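Local coordinates for protein diheme cytochrome C NAPB (Haemophilus influenzae, PDB 1JNI) that probably passes electrons to the catalytic subunit of periplasmic nitrate reductase through two stacked c-type hemes, at residues R73-P76 against T77-M80. Sequence-based numbering, arbitrary orientation. Where two conformers were deposited one is given.
With HEC (heme c), chain B.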
ATOM      1  N   ARG A  73       0.410   6.444   5.562  1.00 17.30           N
ATOM      2  CA  ARG A  73       1.557   5.736   5.054  1.00 18.70           C
ATOM      3  C   ARG A  73       1.480   4.237   5.299  1.00 15.23           C
ATOM      4  O   ARG A  73       1.041   3.858   6.405  1.00 17.38           O
ATOM      5  CB  ARG A  73       2.771   6.332   5.785  1.00 23.68           C
ATOM      6  CG  ARG A  73       4.127   5.898   5.434  1.00 26.80           C
ATOM      7  CD  ARG A  73       5.159   6.671   6.238  1.00 33.72           C
ATOM      8  NE  ARG A  73       5.175   8.096   5.916  1.00 31.13           N
ATOM      9  CZ  ARG A  73       6.081   8.978   6.317  1.00 29.33           C
ATOM     10  NH1 ARG A  73       7.081   8.548   7.070  1.00 38.96           N
ATOM     11  NH2 ARG A  73       5.994  10.253   5.971  1.00 35.23           N
ATOM     12  N   ILE A  74       1.936   3.415   4.352  1.00 16.16           N
ATOM     13  CA  ILE A  74       2.084   1.998   4.689  1.00 16.26           C
ATOM     14  C   ILE A  74       3.151   1.887   5.779  1.00 18.07           C
ATOM     15  O   ILE A  74       4.225   2.466   5.705  1.00 18.56           O
ATOM     16  CB  ILE A  74       2.387   1.090   3.473  1.00 19.29           C
ATOM     17  CG1 ILE A  74       3.546   1.596   2.620  1.00 22.12           C
ATOM     18  CG2 ILE A  74       1.124   0.837   2.622  1.00 22.44           C
ATOM     19  CD1 ILE A  74       4.157   0.518   1.720  1.00 23.76           C
ATOM     20  N   SER A  75       2.828   1.142   6.823  1.00 18.60           N
ATOM     21  CA  SER A  75       3.681   0.953   7.993  1.00 21.93           C
ATOM     22  C   SER A  75       4.846  -0.003   7.770  1.00 18.39           C
ATOM     23  O   SER A  75       4.816  -0.748   6.772  1.00 19.88           O
ATOM     24  CB  SER A  75       2.830   0.372   9.135  0.76 26.78           C
ATOM     25  OG  SER A  75       2.327  -0.921   8.825  0.76 37.00           O
ATOM     26  N   PRO A  76       5.836   0.011   8.634  1.00 18.61           N
ATOM     27  CA  PRO A  76       6.934  -0.984   8.512  1.00 19.22           C
ATOM     28  C   PRO A  76       6.506  -2.447   8.425  1.00 16.93           C
ATOM     29  O   PRO A  76       7.263  -3.265   7.898  1.00 18.83           O
ATOM     30  CB  PRO A  76       7.797  -0.718   9.742  1.00 19.44           C
ATOM     31  CG  PRO A  76       7.529   0.727  10.056  1.00 25.06           C
ATOM     32  CD  PRO A  76       6.076   0.988   9.695  1.00 22.60           C
ATOM     33  N   THR A  77       5.304  -2.835   8.879  1.00 18.63           N
ATOM     34  CA  THR A  77       4.825  -4.195   8.684  1.00 20.05           C
ATOM     35  C   THR A  77       4.749  -4.577   7.184  1.00 17.57           C
ATOM     36  O   THR A  77       4.859  -5.775   6.908  1.00 21.08           O
ATOM     37  CB  THR A  77       3.431  -4.445   9.261  1.00 25.71           C
ATOM     38  OG1 THR A  77       2.622  -3.382   8.781  1.00 26.73           O
ATOM     39  CG2 THR A  77       3.333  -4.314  10.779  1.00 27.62           C
ATOM     40  N   HIS A  78       4.582  -3.632   6.279  1.00 17.38           N
ATOM     41  CA  HIS A  78       4.513  -3.828   4.831  1.00 18.09           C
ATOM     42  C   HIS A  78       5.903  -3.941   4.153  1.00 18.95           C
ATOM     43  O   HIS A  78       5.999  -4.351   3.011  1.00 20.32           O
ATOM     44  CB  HIS A  78       3.681  -2.694   4.245  1.00 17.67           C
ATOM     45  CG  HIS A  78       2.228  -2.732   4.537  1.00 15.96           C
ATOM     46  ND1 HIS A  78       1.664  -2.452   5.737  1.00 17.57           N
ATOM     47  CD2 HIS A  78       1.133  -3.012   3.781  1.00 18.44           C
ATOM     48  CE1 HIS A  78       0.315  -2.578   5.737  1.00 16.32           C
ATOM     49  NE2 HIS A  78      -0.036  -2.908   4.505  1.00 15.27           N
ATOM     50  N   PHE A  79       6.983  -3.619   4.882  1.00 19.34           N
ATOM     51  CA  PHE A  79       8.368  -3.685   4.416  1.00 19.86           C
ATOM     52  C   PHE A  79       9.234  -4.761   5.068  1.00 21.07           C
ATOM     53  O   PHE A  79      10.216  -5.230   4.507  1.00 23.49           O
ATOM     54  CB  PHE A  79       9.049  -2.345   4.637  1.00 21.54           C
ATOM     55  CG  PHE A  79       8.566  -1.181   3.793  1.00 22.95           C
ATOM     56  CD1 PHE A  79       7.575  -0.321   4.231  1.00 23.65           C
ATOM     57  CD2 PHE A  79       9.143  -0.945   2.554  1.00 26.28           C
ATOM     58  CE1 PHE A  79       7.139   0.744   3.453  1.00 24.82           C
ATOM     59  CE2 PHE A  79       8.694   0.112   1.810  1.00 27.04           C
ATOM     60  CZ  PHE A  79       7.717   0.983   2.227  1.00 27.33           C
ATOM     61  N   MET A  80       8.908  -5.170   6.305  1.00 20.63           N
ATOM     62  CA  MET A  80       9.694  -6.142   7.040  1.00 20.49           C
ATOM     63  C   MET A  80       9.731  -7.551   6.479  1.00 22.96           C
ATOM     64  O   MET A  80       8.776  -8.042   5.855  1.00 23.71           O
ATOM     65  CB  MET A  80       9.177  -6.307   8.478  1.00 21.70           C
ATOM     66  CG  MET A  80       7.854  -7.000   8.652  1.00 22.85           C
ATOM     67  SD  MET A  80       7.268  -6.778  10.372  1.00 23.74           S
ATOM     68  CE  MET A  80       5.709  -7.720  10.159  1.00 26.90           C
TER
HETATM   69 FE   HEC B 125      -1.960  -3.124   3.977  1.00 16.19          FE
HETATM   70  CHA HEC B 125      -2.725  -1.886   7.061  1.00 16.75           C
HETATM   71  CHB HEC B 125      -2.113  -0.007   2.633  1.00 16.32           C
HETATM   72  CHC HEC B 125      -0.647  -4.327   1.023  1.00 17.44           C
HETATM   73  CHD HEC B 125      -2.302  -6.316   5.133  1.00 17.32           C
HETATM   74  NA  HEC B 125      -2.394  -1.339   4.670  1.00 15.21           N
HETATM   75  C1A HEC B 125      -2.614  -0.994   6.004  1.00 16.58           C
HETATM   76  C2A HEC B 125      -2.809   0.460   6.159  1.00 16.18           C
HETATM   77  C3A HEC B 125      -2.681   0.968   4.891  1.00 15.26           C
HETATM   78  C4A HEC B 125      -2.426  -0.160   4.002  1.00 15.48           C
HETATM   79  CMA HEC B 125      -2.713   2.430   4.445  1.00 16.21           C
HETATM   80  CAA HEC B 125      -2.951   1.230   7.487  1.00 19.37           C
HETATM   81  CBA HEC B 125      -1.595   1.734   8.055  1.00 21.83           C
HETATM   82  CGA HEC B 125      -0.734   0.529   8.332  1.00 21.23           C
HETATM   83  O1A HEC B 125      -0.998  -0.132   9.362  1.00 26.31           O
HETATM   84  O2A HEC B 125       0.205   0.151   7.551  1.00 22.86           O
HETATM   85  NB  HEC B 125      -1.495  -2.340   2.223  1.00 15.40           N
HETATM   86  C1B HEC B 125      -1.688  -1.038   1.820  1.00 14.46           C
HETATM   87  C2B HEC B 125      -1.174  -0.816   0.455  1.00 15.45           C
HETATM   88  C3B HEC B 125      -0.635  -2.015   0.045  1.00 15.92           C
HETATM   89  C4B HEC B 125      -0.848  -2.944   1.163  1.00 15.60           C
HETATM   90  CMB HEC B 125      -1.283   0.516  -0.323  1.00 17.09           C
HETATM   91  CAB HEC B 125       0.100  -2.284  -1.144  1.00 17.13           C
HETATM   92  CBB HEC B 125       1.321  -1.461  -1.412  1.00 16.82           C
HETATM   93  NC  HEC B 125      -1.588  -4.952   3.234  1.00 17.36           N
HETATM   94  C1C HEC B 125      -1.034  -5.258   1.998  1.00 16.60           C
HETATM   95  C2C HEC B 125      -1.061  -6.691   1.764  1.00 16.79           C
HETATM   96  C3C HEC B 125      -1.578  -7.251   2.878  1.00 16.98           C
HETATM   97  C4C HEC B 125      -1.819  -6.167   3.832  1.00 18.07           C
HETATM   98  CMC HEC B 125      -0.665  -7.370   0.435  1.00 22.34           C
HETATM   99  CAC HEC B 125      -1.856  -8.619   3.161  1.00 20.75           C
HETATM  100  CBC HEC B 125      -0.697  -9.538   3.238  1.00 22.11           C
HETATM  101  ND  HEC B 125      -2.430  -3.947   5.713  1.00 17.76           N
HETATM  102  C1D HEC B 125      -2.481  -5.292   6.051  1.00 15.44           C
HETATM  103  C2D HEC B 125      -2.817  -5.445   7.437  1.00 18.72           C
HETATM  104  C3D HEC B 125      -2.944  -4.204   7.980  1.00 18.27           C
HETATM  105  C4D HEC B 125      -2.707  -3.281   6.885  1.00 16.48           C
HETATM  106  CMD HEC B 125      -3.043  -6.760   8.186  1.00 19.83           C
HETATM  107  CAD HEC B 125      -3.205  -3.957   9.481  1.00 19.24           C
HETATM  108  CBD HEC B 125      -2.115  -3.293  10.245  1.00 26.28           C
HETATM  109  CGD HEC B 125      -0.679  -3.544   9.841  1.00 23.81           C
HETATM  110  O1D HEC B 125       0.004  -2.550   9.555  1.00 28.34           O
HETATM  111  O2D HEC B 125      -0.235  -4.690   9.804  1.00 31.31           O
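Ser-75 and His-78 close a beta-turn of the type I/III kind, with Pro-76 and Thr-77 at its corners and His-78 N bonded to Ser-75 O (2.9 Å). The curl runs one step further, since Pro-76 O takes two N-H bonds: Phe-79 N comes from above the carbonyl plane, while Met-80 N lies almost in line with the C=O, 3.0 Å from Pro-76 O. It is a worked example of how one short segment serves a bis-histidine heme c: His-78 NE2 binds the iron at 2.0 Å and neighbouring residues hold propionates from the same side, His-101 and Arg-94 completing the site. A chi1 of -71° puts CG of His-78 anti to the carbonyl carbon and turns the imidazole toward the heme, where Ile-74 lies over one face; its CG2 makes a CH-pi contact and also meets HEC CHB at 3.3 Å. The bond from His-78 ND1 to Thr-77 OG1 (3.3 Å) is at most a weak restraint on the ring's rotation. Beside His-78, Ser-75 N donates to HEC O2A (2.9 Å), while Thr-77 OG1 probably bonds HEC O1D. On the side of His-78 away from the heme, Ile-74 and Phe-79 cross almost perpendicularly, CD1 of Ile-74 meeting CE1 of Phe-79 at 3.5 Å.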